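Local atomic coordinates of putative lipoprotein (Bacteroides fragilis, PDB entry 3QNK), a protein that probably binds glycans at the cell surface as an outer-membrane lipoprotein of the SusD family, although its own substrate is not known. Residues N333-A338 with Y372-A377. Numbering follows the deposited sequence.
Sequences NADKGA and YPYAGA
Asp335 and Tyr374 meet from opposite directions and join two loops by one hydrogen bond. The phenol OH of Tyr374 donates to OD1 of Asp335 at 3.0 Å, arriving on the syn side of the carboxylate and 19° out of its plane. OD1 lies at the edge of the ring, in its plane, and the carboxylate is turned 66° against the ring. CG of Asp335 sits between the backbone N and the carbonyl carbon (chi1 71°), which brings the carboxylate to the phenol. Beside this polar link, the methyl of Ala334 points at the other loop and packs against its backbone, with Ala334 CB 3.9 Å from Tyr372 N.

A tight turn bends the backbone in each loop. Ala334 to Gly337 form a type II beta turn, closed by Gly337 N to Ala334 O at 3.0 Å, which presents Asp335 at its first corner. Across from it, Pro373 centres an inverse gamma turn in which Tyr374 N meets Tyr372 O at 2.8 Å. Within the same loop Tyr372 CD2 lies 3.6 Å above the plane of the Tyr374 ring, offset toward its rim.

Further out, Ala334 packs on Tyr266, whose OH is hydrogen-bonded to Asp335 O and Gly337 O; the hydroxyl of Tyr372 is hydrogen-bonded to Arg269 N. The contact, its centre about 28 Å from the centre of the chain, joins the loop linking strands 329-330 and 339-340 to the one running from strand 360-361 to strand 384-387.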
ATOM      1  N   ASN B 333      10.945 -19.500  30.821  1.00 67.46           N
ATOM      2  CA  ASN B 333       9.596 -19.536  31.401  1.00 67.94           C
ATOM      3  C   ASN B 333       8.508 -19.948  30.372  1.00 73.82           C
ATOM      4  O   ASN B 333       7.339 -19.523  30.453  1.00 75.16           O
ATOM      5  CB  ASN B 333       9.273 -18.194  32.084  1.00 63.85           C
ATOM      6  CG  ASN B 333      10.145 -17.930  33.295  1.00 89.42           C
ATOM      7  OD1 ASN B 333      10.091 -18.638  34.313  1.00 88.75           O
ATOM      8  ND2 ASN B 333      10.992 -16.916  33.215  1.00 85.01           N
ATOM      9  N   ALA B 334       8.918 -20.796  29.416  1.00 70.56           N
ATOM     10  CA  ALA B 334       8.067 -21.436  28.420  1.00 71.50           C
ATOM     11  C   ALA B 334       7.809 -22.825  28.935  1.00 80.74           C
ATOM     12  O   ALA B 334       8.621 -23.300  29.737  1.00 82.22           O
ATOM     13  CB  ALA B 334       8.774 -21.486  27.074  1.00 70.50           C
ATOM     14  N   ASP B 335       6.708 -23.504  28.513  1.00 78.35           N
ATOM     15  CA  ASP B 335       6.486 -24.909  28.910  1.00 79.08           C
ATOM     16  C   ASP B 335       7.686 -25.704  28.394  1.00 82.24           C
ATOM     17  O   ASP B 335       8.249 -25.309  27.374  1.00 83.31           O
ATOM     18  CB  ASP B 335       5.169 -25.432  28.317  1.00 82.10           C
ATOM     19  CG  ASP B 335       5.196 -25.644  26.820  1.00 93.57           C
ATOM     20  OD1 ASP B 335       5.532 -24.679  26.087  1.00 93.97           O
ATOM     21  OD2 ASP B 335       4.949 -26.790  26.381  1.00 99.17           O
ATOM     22  N   LYS B 336       8.139 -26.746  29.085  1.00 76.63           N
ATOM     23  CA  LYS B 336       9.338 -27.511  28.652  1.00 74.45           C
ATOM     24  C   LYS B 336      10.678 -26.793  29.072  1.00 74.90           C
ATOM     25  O   LYS B 336      11.734 -27.423  29.030  1.00 73.95           O
ATOM     26  CB  LYS B 336       9.341 -27.855  27.129  1.00 74.26           C
ATOM     27  N   GLY B 337      10.611 -25.525  29.503  1.00 68.50           N
ATOM     28  CA  GLY B 337      11.777 -24.769  29.961  1.00 65.92           C
ATOM     29  C   GLY B 337      12.788 -24.349  28.902  1.00 66.94           C
ATOM     30  O   GLY B 337      12.538 -24.475  27.700  1.00 65.78           O
ATOM     31  N   ALA B 338      13.955 -23.839  29.352  1.00 61.10           N
ATOM     32  CA  ALA B 338      15.022 -23.308  28.508  1.00 57.87           C
ATOM     33  C   ALA B 338      15.556 -24.321  27.503  1.00 64.39           C
ATOM     34  O   ALA B 338      15.770 -25.496  27.823  1.00 66.40           O
ATOM     35  CB  ALA B 338      16.167 -22.782  29.360  1.00 57.08           C
ATOM     36  N   TYR B 372       6.724 -20.391  23.988  1.00 63.34           N
ATOM     37  CA  TYR B 372       6.981 -20.567  22.551  1.00 63.15           C
ATOM     38  C   TYR B 372       5.696 -20.339  21.746  1.00 71.82           C
ATOM     39  O   TYR B 372       4.654 -20.880  22.124  1.00 73.42           O
ATOM     40  CB  TYR B 372       7.562 -21.955  22.242  1.00 64.55           C
ATOM     41  CG  TYR B 372       8.012 -22.113  20.799  1.00 65.24           C
ATOM     42  CD1 TYR B 372       9.228 -21.598  20.368  1.00 64.12           C
ATOM     43  CD2 TYR B 372       7.207 -22.757  19.862  1.00 67.03           C
ATOM     44  CE1 TYR B 372       9.633 -21.719  19.046  1.00 61.26           C
ATOM     45  CE2 TYR B 372       7.601 -22.878  18.533  1.00 67.01           C
ATOM     46  CZ  TYR B 372       8.819 -22.363  18.131  1.00 70.29           C
ATOM     47  OH  TYR B 372       9.200 -22.466  16.815  1.00 69.38           O
ATOM     48  N   PRO B 373       5.747 -19.573  20.629  1.00 69.71           N
ATOM     49  CA  PRO B 373       4.518 -19.323  19.859  1.00 71.04           C
ATOM     50  C   PRO B 373       4.052 -20.524  19.019  1.00 79.56           C
ATOM     51  O   PRO B 373       4.063 -20.440  17.791  1.00 80.29           O
ATOM     52  CB  PRO B 373       4.902 -18.132  18.970  1.00 70.74           C
ATOM     53  CG  PRO B 373       6.345 -18.261  18.784  1.00 72.64           C
ATOM     54  CD  PRO B 373       6.896 -18.850  20.047  1.00 68.52           C
ATOM     55  N   TYR B 374       3.612 -21.620  19.658  1.00 78.55           N
ATOM     56  CA  TYR B 374       3.100 -22.773  18.925  1.00 80.64           C
ATOM     57  C   TYR B 374       1.834 -22.395  18.187  1.00 88.89           C
ATOM     58  O   TYR B 374       1.055 -21.567  18.675  1.00 89.07           O
ATOM     59  CB  TYR B 374       2.742 -23.950  19.863  1.00 83.56           C
ATOM     60  CG  TYR B 374       3.786 -24.455  20.837  1.00 84.85           C
ATOM     61  CD1 TYR B 374       4.735 -25.394  20.446  1.00 86.54           C
ATOM     62  CD2 TYR B 374       3.719 -24.129  22.190  1.00 86.29           C
ATOM     63  CE1 TYR B 374       5.643 -25.940  21.364  1.00 88.75           C
ATOM     64  CE2 TYR B 374       4.625 -24.655  23.114  1.00 87.71           C
ATOM     65  CZ  TYR B 374       5.577 -25.576  22.704  1.00 98.09           C
ATOM     66  OH  TYR B 374       6.451 -26.121  23.630  1.00100.72           O
ATOM     67  N   ALA B 375       1.569 -23.061  17.077  1.00 88.16           N
ATOM     68  CA  ALA B 375       0.304 -22.835  16.410  1.00 89.99           C
ATOM     69  C   ALA B 375      -0.787 -23.680  17.124  1.00 98.54           C
ATOM     70  O   ALA B 375      -0.753 -24.915  17.054  1.00 99.75           O
ATOM     71  CB  ALA B 375       0.423 -23.191  14.935  1.00 90.53           C
ATOM     72  N   GLY B 376      -1.689 -23.008  17.853  1.00 96.32           N
ATOM     73  CA  GLY B 376      -2.796 -23.658  18.556  1.00 98.71           C
ATOM     74  C   GLY B 376      -2.905 -23.409  20.052  1.00103.19           C
ATOM     75  O   GLY B 376      -1.981 -23.738  20.803  1.00101.71           O
ATOM     76  N   ALA B 377      -4.073 -22.861  20.500  1.00100.88           N
ATOM     77  CA  ALA B 377      -4.382 -22.550  21.905  1.00100.88           C
ATOM     78  C   ALA B 377      -4.152 -21.069  22.257  1.00101.36           C
ATOM     79  O   ALA B 377      -3.065 -20.678  22.687  1.00 98.23           O
TER